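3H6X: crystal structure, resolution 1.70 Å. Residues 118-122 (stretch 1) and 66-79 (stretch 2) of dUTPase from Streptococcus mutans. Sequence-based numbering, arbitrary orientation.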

# COMPACT_ATOMS: atom_id res chain seq x y z
N ARG B 118 12.44 -0.85 -15.00
CA ARG B 118 12.05 -0.53 -13.63
C ARG B 118 10.70 -1.17 -13.32
O ARG B 118 9.78 -1.15 -14.14
CB ARG B 118 12.01 0.99 -13.43
CG ARG B 118 13.38 1.62 -13.60
CD ARG B 118 13.31 3.12 -13.44
NE ARG B 118 12.74 3.77 -14.62
CZ ARG B 118 12.39 5.05 -14.66
NH1 ARG B 118 12.58 5.82 -13.59
NH2 ARG B 118 11.87 5.56 -15.77
N VAL B 119 10.57 -1.74 -12.14
CA VAL B 119 9.39 -2.57 -11.84
C VAL B 119 8.67 -2.14 -10.56
O VAL B 119 7.44 -2.13 -10.52
CB VAL B 119 9.73 -4.09 -11.83
CG1 VAL B 119 10.72 -4.45 -10.70
CG2 VAL B 119 8.45 -4.92 -11.74
N VAL B 120 9.41 -1.79 -9.51
CA VAL B 120 8.76 -1.29 -8.30
C VAL B 120 9.60 -0.17 -7.71
O VAL B 120 10.74 0.02 -8.11
CB VAL B 120 8.55 -2.38 -7.21
CG1 VAL B 120 7.54 -3.44 -7.67
CG2 VAL B 120 9.87 -3.02 -6.84
N GLN B 121 9.02 0.62 -6.80
CA GLN B 121 9.82 1.62 -6.10
C GLN B 121 9.90 1.29 -4.62
O GLN B 121 8.92 0.89 -4.00
CB GLN B 121 9.24 3.01 -6.29
CG GLN B 121 7.81 3.17 -5.89
CD GLN B 121 7.22 4.49 -6.40
OE1 GLN B 121 7.84 5.53 -6.24
NE2 GLN B 121 6.04 4.45 -7.00
N GLY B 122 11.09 1.43 -4.05
CA GLY B 122 11.28 1.11 -2.64
C GLY B 122 11.48 2.36 -1.80
O GLY B 122 12.25 3.24 -2.17
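Stretch 2 (66-79) DRSSNPRKKGLVLI

The contact between the two stretches is anchored by Asn70, whose amide nitrogen ND2 donates a hydrogen bond to the backbone oxygen O of Val119 at 2.8 Å. The CA-to-CB bond of Asn70 points toward the strand, and with chi1 near -80° the amide reaches the carbonyl directly. The same nitrogen also donates to the carboxylate of Asp66, with 2.8 Å between Asn70 ND2 and Asp66 OD1, so both of its hydrogens are used, one across the contact and one within stretch 2. The other end of the amide is engaged through water 1, which donates to Asn70 OD1 at 2.9 Å and to Arg118 O at 2.7 Å. One side chain thereby serves two successive carbonyls of the strand, that of Val119 directly and that of Arg118 through the water.

A second direct hydrogen bond lies further along the strand, where Gln121 NE2 donates to Asp66 O at 3.1 Å with a nearly straight geometry of 169°. The CA-to-CB bond of Gln121 points sideways, but the chain, with chi1 p and chi2 t, brings its amide back to the main chain of stretch 2. Asp66 itself is held in place from within its own stretch: besides the bond from Asn70, its OD2 accepts from the backbone nitrogen N of Leu78 at 2.9 Å. The carboxylate thus ties the start of stretch 2 both to the helix and to the strand that follows it.

Stretch 1 is a strand, extended except at Val119, where psi falls to -40°; stretch 2 approaches with Asp66 beside Val120 and then heads away obliquely. The nearest CA atoms are those of Val120 and Asp66, 4.9 Å apart. Beyond Arg67 the chain turns into a short helix that includes Asn70 to Lys74, with a wider pi-type turn across those residues; Asn70 O accepts from Lys74 N at 2.9 Å and also from Leu76 N, beyond the helix, at 3.1 Å. Gly75 leaves the helix with positive phi, a conformation that favours glycine, and residues 76 to 78 form a strand.

Arg67 gives the largest area to the contact. Its CA-to-CB bond points sideways, yet the side chain extends along the strand, with Arg67 CG 3.6 Å from Val119 O and 4.0 Å from Val120 CA. At its far end the guanidinium meets that of Arg118, each group lying over a face of the other, and Arg67 NH2 comes within 3.4 Å of Arg118 CZ. The two NH2 atoms, of Arg67 and Arg118, are 3.5 Å apart; both are donors of like charge, so no hydrogen bond joins them. Arg118 NH1 is hydrogen-bonded elsewhere in the structure.

Apolar packing is sparse by comparison. The CA-to-CB bond of Val120 points away from stretch 2, but its CG1 still comes to 4.3 Å from CD1 of Leu78, whose own CA-to-CB bond points toward stretch 1. Gly122 makes no contact. In all, 405 Å² is buried between the stretches, counting both sides.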

# COMPACT_ATOMS: atom_id res chain seq x y z
N ASP B 66 4.09 -0.40 -6.21
CA ASP B 66 3.95 -0.49 -7.64
C ASP B 66 4.41 0.83 -8.27
O ASP B 66 4.34 1.89 -7.64
CB ASP B 66 2.46 -0.66 -7.98
CG ASP B 66 2.22 -1.75 -8.99
OD1 ASP B 66 3.16 -2.12 -9.74
OD2 ASP B 66 1.10 -2.29 -9.00
N ARG B 67 4.89 0.77 -9.49
CA ARG B 67 5.08 2.00 -10.27
C ARG B 67 3.75 2.38 -10.87
O ARG B 67 2.98 1.51 -11.28
CB ARG B 67 6.09 1.77 -11.39
CG ARG B 67 7.50 1.45 -10.91
CD ARG B 67 8.48 1.55 -12.05
NE ARG B 67 8.73 2.93 -12.44
CZ ARG B 67 8.85 3.34 -13.70
NH1 ARG B 67 8.73 2.48 -14.71
NH2 ARG B 67 9.07 4.62 -13.95
N SER B 68 3.47 3.68 -10.91
CA SER B 68 2.19 4.19 -11.38
C SER B 68 1.85 3.64 -12.75
O SER B 68 0.71 3.28 -13.03
CB SER B 68 2.23 5.73 -11.41
OG SER B 68 1.11 6.26 -12.11
N SER B 69 2.85 3.55 -13.62
CA SER B 69 2.57 3.17 -15.01
C SER B 69 2.36 1.66 -15.20
O SER B 69 1.92 1.22 -16.26
CB SER B 69 3.69 3.65 -15.93
OG SER B 69 4.91 3.04 -15.58
N ASN B 70 2.67 0.85 -14.19
CA ASN B 70 2.54 -0.61 -14.38
C ASN B 70 1.13 -1.04 -14.83
O ASN B 70 1.00 -1.70 -15.84
CB ASN B 70 2.97 -1.38 -13.14
CG ASN B 70 4.47 -1.52 -13.03
OD1 ASN B 70 5.20 -1.27 -13.99
ND2 ASN B 70 4.94 -1.92 -11.83
N PRO B 71 0.08 -0.63 -14.10
CA PRO B 71 -1.23 -1.15 -14.50
C PRO B 71 -1.74 -0.58 -15.80
O PRO B 71 -2.19 -1.32 -16.66
CB PRO B 71 -2.16 -0.73 -13.35
CG PRO B 71 -1.29 -0.31 -12.23
CD PRO B 71 0.08 -0.04 -12.74
N ARG B 72 -1.70 0.74 -15.95
CA ARG B 72 -2.34 1.29 -17.14
C ARG B 72 -1.49 1.20 -18.40
O ARG B 72 -2.03 1.20 -19.50
CB ARG B 72 -2.91 2.69 -16.92
CG ARG B 72 -1.92 3.79 -16.83
CD ARG B 72 -2.69 5.12 -16.84
NE ARG B 72 -1.85 6.30 -16.61
CZ ARG B 72 -0.59 6.44 -17.02
NH1 ARG B 72 -0.01 5.48 -17.73
NH2 ARG B 72 0.07 7.55 -16.75
N LYS B 73 -0.17 1.08 -18.25
CA LYS B 73 0.69 0.95 -19.42
C LYS B 73 1.11 -0.46 -19.74
O LYS B 73 1.18 -0.83 -20.91
CB LYS B 73 1.94 1.82 -19.26
CG LYS B 73 1.61 3.28 -19.05
CD LYS B 73 1.46 3.96 -20.37
CE LYS B 73 2.84 4.32 -20.87
NZ LYS B 73 2.98 4.04 -22.31
N LYS B 74 1.39 -1.26 -18.71
CA LYS B 74 1.91 -2.61 -18.93
C LYS B 74 0.91 -3.71 -18.63
O LYS B 74 1.12 -4.87 -19.00
CB LYS B 74 3.16 -2.86 -18.09
CG LYS B 74 4.34 -1.98 -18.39
CD LYS B 74 5.53 -2.45 -17.58
CE LYS B 74 6.85 -2.18 -18.30
NZ LYS B 74 7.22 -0.75 -18.24
N GLY B 75 -0.18 -3.37 -17.94
CA GLY B 75 -1.17 -4.37 -17.59
C GLY B 75 -0.73 -5.24 -16.43
O GLY B 75 -1.27 -6.33 -16.23
N LEU B 76 0.22 -4.74 -15.64
CA LEU B 76 0.77 -5.51 -14.50
C LEU B 76 0.47 -4.79 -13.20
O LEU B 76 0.48 -3.56 -13.15
CB LEU B 76 2.29 -5.63 -14.61
CG LEU B 76 2.88 -6.27 -15.87
CD1 LEU B 76 4.39 -6.28 -15.76
CD2 LEU B 76 2.32 -7.69 -16.06
N VAL B 77 0.23 -5.57 -12.14
CA VAL B 77 0.08 -5.02 -10.79
C VAL B 77 0.90 -5.81 -9.78
O VAL B 77 1.12 -7.00 -9.94
CB VAL B 77 -1.39 -4.99 -10.32
CG1 VAL B 77 -2.23 -4.04 -11.19
CG2 VAL B 77 -1.99 -6.39 -10.29
N LEU B 78 1.35 -5.12 -8.73
CA LEU B 78 1.98 -5.77 -7.59
C LEU B 78 0.85 -6.42 -6.78
O LEU B 78 0.06 -5.72 -6.13
CB LEU B 78 2.72 -4.71 -6.76
CG LEU B 78 3.54 -5.24 -5.58
CD1 LEU B 78 4.66 -6.13 -6.05
CD2 LEU B 78 4.12 -4.09 -4.79
N ILE B 79 0.75 -7.75 -6.85
CA ILE B 79 -0.48 -8.43 -6.47
C ILE B 79 -0.73 -8.43 -4.97
O ILE B 79 -1.89 -8.50 -4.54
CB ILE B 79 -0.57 -9.85 -7.08
CG1 ILE B 79 -2.02 -10.39 -7.04
CG2 ILE B 79 0.43 -10.79 -6.38
CD1 ILE B 79 -3.05 -9.52 -7.76
O HOH W 1 7.59 -2.38 -15.08